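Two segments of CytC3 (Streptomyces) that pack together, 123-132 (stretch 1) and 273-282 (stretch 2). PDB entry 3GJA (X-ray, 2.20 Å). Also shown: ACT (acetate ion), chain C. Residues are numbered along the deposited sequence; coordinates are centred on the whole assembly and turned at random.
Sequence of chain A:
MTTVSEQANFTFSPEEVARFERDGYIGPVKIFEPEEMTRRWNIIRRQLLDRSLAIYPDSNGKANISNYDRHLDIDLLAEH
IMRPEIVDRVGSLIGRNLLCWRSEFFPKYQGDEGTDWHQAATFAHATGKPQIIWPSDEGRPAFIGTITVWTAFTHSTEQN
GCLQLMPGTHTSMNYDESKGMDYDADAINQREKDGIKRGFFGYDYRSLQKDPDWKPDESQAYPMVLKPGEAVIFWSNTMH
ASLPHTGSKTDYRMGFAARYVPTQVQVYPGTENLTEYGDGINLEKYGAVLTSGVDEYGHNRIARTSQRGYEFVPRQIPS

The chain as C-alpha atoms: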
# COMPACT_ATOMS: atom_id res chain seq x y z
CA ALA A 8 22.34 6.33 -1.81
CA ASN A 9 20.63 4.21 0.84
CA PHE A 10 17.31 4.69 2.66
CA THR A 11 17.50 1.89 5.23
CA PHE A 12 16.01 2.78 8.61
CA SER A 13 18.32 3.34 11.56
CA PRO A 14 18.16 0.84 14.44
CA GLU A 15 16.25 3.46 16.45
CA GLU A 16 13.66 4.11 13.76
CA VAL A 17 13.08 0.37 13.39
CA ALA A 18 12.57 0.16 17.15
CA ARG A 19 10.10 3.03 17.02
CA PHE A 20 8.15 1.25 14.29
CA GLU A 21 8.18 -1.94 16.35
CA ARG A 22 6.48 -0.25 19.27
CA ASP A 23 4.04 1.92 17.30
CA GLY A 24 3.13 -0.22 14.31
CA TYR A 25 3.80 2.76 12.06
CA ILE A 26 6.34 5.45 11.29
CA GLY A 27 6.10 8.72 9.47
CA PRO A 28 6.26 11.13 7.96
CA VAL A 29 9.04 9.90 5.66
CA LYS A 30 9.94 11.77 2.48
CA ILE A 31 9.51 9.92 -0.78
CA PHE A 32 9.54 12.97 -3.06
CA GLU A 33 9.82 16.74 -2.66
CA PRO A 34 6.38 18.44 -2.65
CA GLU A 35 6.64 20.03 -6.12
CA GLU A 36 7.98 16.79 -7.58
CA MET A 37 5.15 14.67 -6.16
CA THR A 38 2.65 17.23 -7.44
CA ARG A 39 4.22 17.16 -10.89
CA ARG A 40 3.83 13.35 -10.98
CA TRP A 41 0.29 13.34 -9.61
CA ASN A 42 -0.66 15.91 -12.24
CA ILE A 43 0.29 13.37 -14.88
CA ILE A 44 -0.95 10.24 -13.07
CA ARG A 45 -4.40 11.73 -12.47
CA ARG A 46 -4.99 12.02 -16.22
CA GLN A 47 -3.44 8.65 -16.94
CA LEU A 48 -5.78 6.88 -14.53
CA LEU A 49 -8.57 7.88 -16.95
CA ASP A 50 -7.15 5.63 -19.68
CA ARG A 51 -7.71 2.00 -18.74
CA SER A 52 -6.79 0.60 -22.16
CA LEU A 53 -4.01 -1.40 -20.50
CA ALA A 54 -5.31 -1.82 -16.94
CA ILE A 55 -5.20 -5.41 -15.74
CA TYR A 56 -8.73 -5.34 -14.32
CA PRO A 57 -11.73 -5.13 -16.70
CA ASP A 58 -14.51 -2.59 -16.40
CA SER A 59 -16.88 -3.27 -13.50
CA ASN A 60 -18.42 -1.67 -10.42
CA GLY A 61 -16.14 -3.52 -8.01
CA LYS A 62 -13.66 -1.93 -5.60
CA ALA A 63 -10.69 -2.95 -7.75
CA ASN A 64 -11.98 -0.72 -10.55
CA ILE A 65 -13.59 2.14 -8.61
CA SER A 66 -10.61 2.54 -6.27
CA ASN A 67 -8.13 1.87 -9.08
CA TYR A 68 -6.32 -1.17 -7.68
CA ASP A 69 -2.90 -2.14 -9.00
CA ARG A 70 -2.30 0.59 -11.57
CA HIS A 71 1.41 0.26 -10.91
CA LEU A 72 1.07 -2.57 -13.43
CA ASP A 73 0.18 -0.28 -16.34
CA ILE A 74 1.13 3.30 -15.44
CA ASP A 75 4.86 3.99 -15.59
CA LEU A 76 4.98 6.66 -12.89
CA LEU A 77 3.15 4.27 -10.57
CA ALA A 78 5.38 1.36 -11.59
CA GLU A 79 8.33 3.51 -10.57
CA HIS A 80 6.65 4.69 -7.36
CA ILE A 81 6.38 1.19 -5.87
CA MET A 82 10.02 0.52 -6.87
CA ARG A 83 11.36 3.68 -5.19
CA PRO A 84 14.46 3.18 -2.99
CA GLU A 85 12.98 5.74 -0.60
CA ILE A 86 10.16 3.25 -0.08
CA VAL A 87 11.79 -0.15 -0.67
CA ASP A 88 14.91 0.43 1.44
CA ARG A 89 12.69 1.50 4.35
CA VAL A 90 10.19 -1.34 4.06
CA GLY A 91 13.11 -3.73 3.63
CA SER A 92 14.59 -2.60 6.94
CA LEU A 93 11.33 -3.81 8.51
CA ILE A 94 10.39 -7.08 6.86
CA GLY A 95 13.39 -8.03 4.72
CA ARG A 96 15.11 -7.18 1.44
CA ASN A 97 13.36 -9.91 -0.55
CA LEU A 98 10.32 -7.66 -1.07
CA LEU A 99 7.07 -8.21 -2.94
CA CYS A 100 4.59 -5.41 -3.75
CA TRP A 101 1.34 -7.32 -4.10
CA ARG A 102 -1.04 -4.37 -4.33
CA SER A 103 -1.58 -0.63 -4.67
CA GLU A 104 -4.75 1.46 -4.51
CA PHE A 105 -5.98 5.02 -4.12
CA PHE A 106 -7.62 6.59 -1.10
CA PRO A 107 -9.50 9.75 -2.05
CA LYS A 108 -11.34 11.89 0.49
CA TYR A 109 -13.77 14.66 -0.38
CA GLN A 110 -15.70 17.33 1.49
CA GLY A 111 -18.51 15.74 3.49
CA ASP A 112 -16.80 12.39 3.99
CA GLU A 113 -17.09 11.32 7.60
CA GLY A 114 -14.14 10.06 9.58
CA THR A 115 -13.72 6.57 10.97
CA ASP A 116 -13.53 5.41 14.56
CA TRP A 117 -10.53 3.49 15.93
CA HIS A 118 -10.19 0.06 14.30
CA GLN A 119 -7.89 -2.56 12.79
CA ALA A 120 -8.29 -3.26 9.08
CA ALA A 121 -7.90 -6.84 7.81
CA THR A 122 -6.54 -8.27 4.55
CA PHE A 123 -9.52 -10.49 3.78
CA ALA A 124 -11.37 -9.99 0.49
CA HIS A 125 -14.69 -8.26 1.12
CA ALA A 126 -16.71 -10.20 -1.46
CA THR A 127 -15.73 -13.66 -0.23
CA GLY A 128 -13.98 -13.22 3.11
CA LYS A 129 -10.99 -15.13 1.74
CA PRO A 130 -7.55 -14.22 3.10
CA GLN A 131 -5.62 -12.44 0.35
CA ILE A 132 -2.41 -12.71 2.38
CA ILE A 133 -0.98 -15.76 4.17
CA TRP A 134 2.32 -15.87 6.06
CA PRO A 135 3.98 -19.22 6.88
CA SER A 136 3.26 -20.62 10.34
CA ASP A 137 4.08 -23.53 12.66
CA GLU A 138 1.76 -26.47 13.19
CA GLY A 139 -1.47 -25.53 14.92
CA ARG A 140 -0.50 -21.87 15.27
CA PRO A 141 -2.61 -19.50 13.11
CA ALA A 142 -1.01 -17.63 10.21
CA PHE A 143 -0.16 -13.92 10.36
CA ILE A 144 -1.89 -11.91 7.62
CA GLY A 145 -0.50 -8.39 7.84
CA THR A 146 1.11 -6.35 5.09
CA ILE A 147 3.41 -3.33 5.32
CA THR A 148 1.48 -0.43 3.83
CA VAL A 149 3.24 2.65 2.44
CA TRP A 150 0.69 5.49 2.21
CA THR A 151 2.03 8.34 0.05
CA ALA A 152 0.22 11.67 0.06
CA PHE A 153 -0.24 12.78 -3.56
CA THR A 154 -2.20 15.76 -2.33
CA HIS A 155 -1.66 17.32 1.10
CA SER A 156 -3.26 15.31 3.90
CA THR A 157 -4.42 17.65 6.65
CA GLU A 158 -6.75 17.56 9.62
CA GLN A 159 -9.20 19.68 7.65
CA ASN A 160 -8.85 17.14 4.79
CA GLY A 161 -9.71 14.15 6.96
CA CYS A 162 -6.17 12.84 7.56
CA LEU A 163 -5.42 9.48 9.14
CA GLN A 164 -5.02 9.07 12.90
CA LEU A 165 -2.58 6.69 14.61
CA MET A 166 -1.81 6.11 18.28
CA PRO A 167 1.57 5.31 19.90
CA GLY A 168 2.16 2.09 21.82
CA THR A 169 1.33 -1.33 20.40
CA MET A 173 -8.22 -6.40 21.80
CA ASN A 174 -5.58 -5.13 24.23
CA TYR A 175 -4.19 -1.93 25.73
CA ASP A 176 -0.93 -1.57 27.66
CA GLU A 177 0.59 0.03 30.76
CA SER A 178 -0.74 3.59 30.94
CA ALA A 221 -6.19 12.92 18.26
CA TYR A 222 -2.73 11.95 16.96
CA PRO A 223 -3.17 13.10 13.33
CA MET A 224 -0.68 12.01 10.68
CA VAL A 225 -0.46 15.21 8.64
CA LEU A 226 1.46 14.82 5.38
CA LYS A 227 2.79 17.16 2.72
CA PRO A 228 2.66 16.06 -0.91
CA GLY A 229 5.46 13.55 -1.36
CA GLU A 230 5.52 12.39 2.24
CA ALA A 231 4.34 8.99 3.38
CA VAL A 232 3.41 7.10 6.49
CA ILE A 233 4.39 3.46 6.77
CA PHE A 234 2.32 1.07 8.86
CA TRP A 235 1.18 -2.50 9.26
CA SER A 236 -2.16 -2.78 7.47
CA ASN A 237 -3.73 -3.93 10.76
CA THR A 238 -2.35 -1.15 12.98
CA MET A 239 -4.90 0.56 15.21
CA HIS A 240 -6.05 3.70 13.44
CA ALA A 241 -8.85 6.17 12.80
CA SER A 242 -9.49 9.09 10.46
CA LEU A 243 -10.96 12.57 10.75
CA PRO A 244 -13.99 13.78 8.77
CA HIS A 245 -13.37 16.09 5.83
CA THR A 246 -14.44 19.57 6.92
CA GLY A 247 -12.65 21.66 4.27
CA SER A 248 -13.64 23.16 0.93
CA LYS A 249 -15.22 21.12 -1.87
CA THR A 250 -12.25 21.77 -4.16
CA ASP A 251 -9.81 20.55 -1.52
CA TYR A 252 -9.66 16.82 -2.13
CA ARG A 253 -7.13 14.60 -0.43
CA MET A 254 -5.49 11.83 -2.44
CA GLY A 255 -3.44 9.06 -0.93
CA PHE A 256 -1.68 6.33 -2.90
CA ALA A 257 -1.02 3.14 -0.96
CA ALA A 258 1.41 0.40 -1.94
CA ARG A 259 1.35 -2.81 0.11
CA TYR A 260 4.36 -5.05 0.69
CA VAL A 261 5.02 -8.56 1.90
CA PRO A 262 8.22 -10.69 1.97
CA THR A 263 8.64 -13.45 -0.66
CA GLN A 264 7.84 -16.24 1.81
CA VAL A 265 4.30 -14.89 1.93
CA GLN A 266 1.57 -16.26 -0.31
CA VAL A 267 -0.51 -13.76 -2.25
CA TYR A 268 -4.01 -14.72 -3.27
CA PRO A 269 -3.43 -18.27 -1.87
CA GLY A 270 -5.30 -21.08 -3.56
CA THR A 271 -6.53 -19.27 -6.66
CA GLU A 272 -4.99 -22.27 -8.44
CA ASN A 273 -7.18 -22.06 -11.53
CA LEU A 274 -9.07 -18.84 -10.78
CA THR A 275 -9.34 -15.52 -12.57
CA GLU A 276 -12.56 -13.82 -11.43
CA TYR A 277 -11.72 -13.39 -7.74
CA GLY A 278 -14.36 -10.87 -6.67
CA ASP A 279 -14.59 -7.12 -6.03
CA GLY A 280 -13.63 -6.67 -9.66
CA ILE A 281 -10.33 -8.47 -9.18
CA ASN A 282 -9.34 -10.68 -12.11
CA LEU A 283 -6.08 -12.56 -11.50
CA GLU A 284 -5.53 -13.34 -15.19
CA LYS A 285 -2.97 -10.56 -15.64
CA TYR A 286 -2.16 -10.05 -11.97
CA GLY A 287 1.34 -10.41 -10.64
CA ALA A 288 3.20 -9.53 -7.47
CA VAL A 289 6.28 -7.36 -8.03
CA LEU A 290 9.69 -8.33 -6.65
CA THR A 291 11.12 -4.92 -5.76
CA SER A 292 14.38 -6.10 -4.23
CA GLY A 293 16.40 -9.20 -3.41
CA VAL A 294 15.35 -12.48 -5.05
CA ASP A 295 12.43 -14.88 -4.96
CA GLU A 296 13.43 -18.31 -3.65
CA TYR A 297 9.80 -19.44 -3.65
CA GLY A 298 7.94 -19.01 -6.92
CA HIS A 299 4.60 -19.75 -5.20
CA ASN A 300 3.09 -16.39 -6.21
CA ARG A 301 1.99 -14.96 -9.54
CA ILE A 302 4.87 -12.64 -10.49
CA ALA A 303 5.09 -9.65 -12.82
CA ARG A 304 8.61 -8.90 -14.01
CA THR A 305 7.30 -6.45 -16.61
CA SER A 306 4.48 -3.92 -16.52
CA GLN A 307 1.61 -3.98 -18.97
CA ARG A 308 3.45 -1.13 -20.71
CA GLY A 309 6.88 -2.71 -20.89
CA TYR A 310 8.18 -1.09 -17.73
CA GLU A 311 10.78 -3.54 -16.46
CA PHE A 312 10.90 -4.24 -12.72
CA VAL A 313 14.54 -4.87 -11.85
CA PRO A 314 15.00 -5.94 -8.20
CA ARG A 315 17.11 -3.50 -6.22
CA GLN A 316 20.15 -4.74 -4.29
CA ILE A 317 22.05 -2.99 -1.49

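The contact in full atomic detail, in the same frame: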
# COMPACT_ATOMS: atom_id res chain seq x y z
N PHE A 123 -8.59 -9.56 4.39
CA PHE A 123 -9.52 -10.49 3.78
C PHE A 123 -10.22 -9.77 2.63
O PHE A 123 -10.38 -8.55 2.66
CB PHE A 123 -10.58 -10.96 4.78
CG PHE A 123 -10.02 -11.74 5.94
CD1 PHE A 123 -9.50 -13.02 5.74
CD2 PHE A 123 -10.00 -11.20 7.22
CE1 PHE A 123 -8.97 -13.75 6.81
CE2 PHE A 123 -9.48 -11.92 8.29
CZ PHE A 123 -8.96 -13.19 8.09
N ALA A 124 -10.65 -10.54 1.63
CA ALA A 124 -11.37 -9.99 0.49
C ALA A 124 -12.81 -9.76 0.95
O ALA A 124 -13.44 -10.65 1.52
CB ALA A 124 -11.34 -10.98 -0.67
N HIS A 125 -13.33 -8.57 0.70
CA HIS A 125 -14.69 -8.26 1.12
C HIS A 125 -15.76 -9.18 0.53
O HIS A 125 -16.59 -9.72 1.26
CB HIS A 125 -15.02 -6.80 0.79
CG HIS A 125 -16.28 -6.31 1.45
ND1 HIS A 125 -16.67 -4.99 1.41
CD2 HIS A 125 -17.22 -6.96 2.18
CE1 HIS A 125 -17.80 -4.85 2.08
NE2 HIS A 125 -18.15 -6.03 2.56
N ALA A 126 -15.72 -9.37 -0.78
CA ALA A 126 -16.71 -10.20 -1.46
C ALA A 126 -16.84 -11.65 -1.00
O ALA A 126 -17.93 -12.21 -0.99
CB ALA A 126 -16.45 -10.17 -2.96
N THR A 127 -15.72 -12.26 -0.62
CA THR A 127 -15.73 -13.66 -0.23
C THR A 127 -15.21 -13.95 1.17
O THR A 127 -15.43 -15.05 1.70
CB THR A 127 -14.87 -14.47 -1.20
OG1 THR A 127 -13.54 -13.95 -1.18
CG2 THR A 127 -15.43 -14.37 -2.61
N GLY A 128 -14.52 -13.00 1.77
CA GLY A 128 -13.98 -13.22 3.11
C GLY A 128 -12.71 -14.05 3.09
O GLY A 128 -12.19 -14.42 4.14
N LYS A 129 -12.21 -14.34 1.89
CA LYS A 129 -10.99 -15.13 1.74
C LYS A 129 -9.76 -14.31 2.11
O LYS A 129 -9.70 -13.11 1.86
CB LYS A 129 -10.81 -15.60 0.29
CG LYS A 129 -11.81 -16.62 -0.20
CD LYS A 129 -11.48 -17.00 -1.64
CE LYS A 129 -12.50 -17.96 -2.22
NZ LYS A 129 -12.14 -18.32 -3.62
N PRO A 130 -8.75 -14.96 2.73
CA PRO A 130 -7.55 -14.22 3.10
C PRO A 130 -6.73 -14.00 1.83
O PRO A 130 -6.44 -14.95 1.11
CB PRO A 130 -6.87 -15.15 4.09
CG PRO A 130 -7.19 -16.49 3.51
CD PRO A 130 -8.66 -16.36 3.16
N GLN A 131 -6.38 -12.75 1.55
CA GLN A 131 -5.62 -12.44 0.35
C GLN A 131 -4.13 -12.56 0.64
O GLN A 131 -3.31 -12.62 -0.27
CB GLN A 131 -5.95 -11.02 -0.13
CG GLN A 131 -7.44 -10.77 -0.30
CD GLN A 131 -7.78 -9.33 -0.68
OE1 GLN A 131 -7.95 -9.01 -1.85
NE2 GLN A 131 -7.85 -8.47 0.32
N ILE A 132 -3.80 -12.62 1.93
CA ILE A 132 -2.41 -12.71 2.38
C ILE A 132 -2.24 -13.80 3.42
O ILE A 132 -3.00 -13.86 4.40
CB ILE A 132 -1.97 -11.35 2.99
CG1 ILE A 132 -1.87 -10.28 1.90
CG2 ILE A 132 -0.66 -11.51 3.75
CD1 ILE A 132 -0.79 -10.55 0.85
N ASN A 273 -6.67 -22.26 -10.18
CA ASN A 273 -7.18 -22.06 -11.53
C ASN A 273 -8.29 -21.01 -11.55
O ASN A 273 -9.31 -21.18 -12.21
CB ASN A 273 -7.70 -23.38 -12.09
N LEU A 274 -8.08 -19.91 -10.83
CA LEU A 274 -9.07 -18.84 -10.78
C LEU A 274 -8.63 -17.60 -11.53
O LEU A 274 -7.44 -17.39 -11.78
CB LEU A 274 -9.35 -18.45 -9.32
CG LEU A 274 -9.82 -19.54 -8.36
CD1 LEU A 274 -10.12 -18.91 -7.01
CD2 LEU A 274 -11.05 -20.24 -8.92
N THR A 275 -9.60 -16.78 -11.89
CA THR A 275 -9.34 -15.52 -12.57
C THR A 275 -10.26 -14.51 -11.90
O THR A 275 -9.80 -13.58 -11.23
CB THR A 275 -9.65 -15.60 -14.08
OG1 THR A 275 -10.97 -16.10 -14.29
CG2 THR A 275 -8.64 -16.50 -14.77
N GLU A 276 -11.57 -14.70 -12.05
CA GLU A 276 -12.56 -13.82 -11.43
C GLU A 276 -12.51 -14.13 -9.94
O GLU A 276 -13.00 -15.16 -9.49
CB GLU A 276 -13.95 -14.11 -11.98
CG GLU A 276 -14.88 -12.92 -11.92
CD GLU A 276 -14.32 -11.74 -12.71
OE1 GLU A 276 -14.19 -11.86 -13.95
OE2 GLU A 276 -14.01 -10.70 -12.08
N TYR A 277 -11.90 -13.22 -9.18
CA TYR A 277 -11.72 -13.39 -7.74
C TYR A 277 -12.75 -12.66 -6.87
O TYR A 277 -12.97 -13.03 -5.72
CB TYR A 277 -10.31 -12.92 -7.37
CG TYR A 277 -9.91 -13.13 -5.93
CD1 TYR A 277 -9.60 -14.40 -5.44
CD2 TYR A 277 -9.81 -12.04 -5.06
CE1 TYR A 277 -9.19 -14.58 -4.12
CE2 TYR A 277 -9.41 -12.22 -3.74
CZ TYR A 277 -9.11 -13.49 -3.28
OH TYR A 277 -8.71 -13.66 -1.97
N GLY A 278 -13.38 -11.63 -7.43
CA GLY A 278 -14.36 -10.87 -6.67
C GLY A 278 -13.91 -9.44 -6.46
O GLY A 278 -12.72 -9.14 -6.50
N ASP A 279 -14.87 -8.54 -6.23
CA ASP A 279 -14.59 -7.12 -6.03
C ASP A 279 -13.94 -6.53 -7.27
O ASP A 279 -13.24 -5.52 -7.20
CB ASP A 279 -13.69 -6.90 -4.81
CG ASP A 279 -14.41 -7.13 -3.50
OD1 ASP A 279 -15.51 -6.57 -3.33
OD2 ASP A 279 -13.88 -7.86 -2.63
N GLY A 280 -14.19 -7.16 -8.41
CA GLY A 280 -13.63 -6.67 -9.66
C GLY A 280 -12.21 -7.14 -9.91
O GLY A 280 -11.60 -6.77 -10.90
N ILE A 281 -11.68 -7.96 -9.01
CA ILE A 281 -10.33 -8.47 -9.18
C ILE A 281 -10.31 -9.66 -10.14
O ILE A 281 -11.02 -10.65 -9.93
CB ILE A 281 -9.73 -8.97 -7.85
CG1 ILE A 281 -9.55 -7.80 -6.88
CG2 ILE A 281 -8.41 -9.67 -8.10
CD1 ILE A 281 -9.12 -8.25 -5.50
N ASN A 282 -9.49 -9.58 -11.17
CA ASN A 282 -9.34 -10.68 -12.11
C ASN A 282 -7.86 -11.00 -12.16
O ASN A 282 -7.07 -10.23 -12.71
CB ASN A 282 -9.86 -10.31 -13.50
CG ASN A 282 -9.83 -11.48 -14.46
OD1 ASN A 282 -10.77 -11.71 -15.22
ND2 ASN A 282 -8.73 -12.23 -14.45
C ACT C . -10.43 -6.52 -0.85
O ACT C . -9.24 -6.05 -0.43
OXT ACT C . -11.38 -6.56 -0.09
CH3 ACT C . -10.59 -7.02 -2.26
O HOH W 1 -13.10 -12.36 -3.32

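The two stretches lie far apart in the sequence, and no touching pair is closer than 145 residues along the chain. Stretch 1 is mostly an irregular loop. It is held in a compact fold by its own backbone: Ala-124 N donates to Lys-129 O at 2.7 Å, and Gly-128 N donates to Ala-124 O at 2.6 Å. Stretch 2 is a short hairpin. Its strands, 276-278 and 281-282, are joined by a type I' turn from Gly-278 to Ile-281. No direct backbone-to-backbone hydrogen bond links the stretches. The nearest CA atoms across the contact are those of Ala-126 and Gly-278, 5.8 Å apart. Together the two sides bury 387 Å².

Asn-273 is out of reach of stretch 1, and its side chain is not modelled beyond CB. Leu-274 makes the first contact. Its CD1 lies 4.0 Å from Lys-129 NZ, at the tip of a lysine chain extended from chi2 to chi4. No charged partner is involved here. Thr-275 and Glu-276 do not reach the other stretch.

Tyr-277 loses more area to the contact than any other residue. Its CA-to-CB bond points sideways, but chi1 is t and the end of the side chain comes nearer to stretch 1. The ring settles among several residues. Ala-124 CB touches Tyr-277 CE2 at 3.8 Å, a small apolar contact. The hydroxyl, Tyr-277 OH, sits 3.6 Å from Lys-129 CB and also 3.6 Å from Gln-131 CG. These are carbon neighbours, so they pack against the oxygen without bonding to it. Gln-131 OE1 lies at the ring edge, near its plane. The backbone of Tyr-277 N is tied to Ile-281 O at 2.8 Å, which closes the hairpin. Its carbonyl faces stretch 1 through a water. The water donates to Tyr-277 O at 2.5 Å and lies 2.7 Å from Thr-127 OG1, so it bridges the two stretches.

Gly-278 packs with its CA 4.3 Å from Ala-126 CB. A CB here would point toward stretch 1 and come within 3.3 Å of Ala-126 CB, a tight fit. The backbone angles alone also call for glycine. Gly-278 O accepts from Ile-281 N at 3.0 Å across the turn.

Asp-279 supplies the direct hydrogen bond between the stretches. Ala-126 N donates to Asp-279 OD2 at 3.0 Å, with a nearly straight angle of 167°. The carboxylate offers a negatively charged acceptor to an amide of the loop. Ala-126 CB is also close, 3.5 Å from Asp-279 OD2.

Gly-280 lies in the turn and makes no contact. Ile-281 points toward stretch 1, and its CD1 is 3.9 Å from Gln-131 OE1. An acetate, probably from the crystallisation liquor, lies beside this end of the contact. It accepts from His-125 N at its OXT and from Gln-131 NE2 at its O, both at 2.9 Å. Its CH3 is 3.8 Å from Ile-281 CD1. Asn-282 is out of reach.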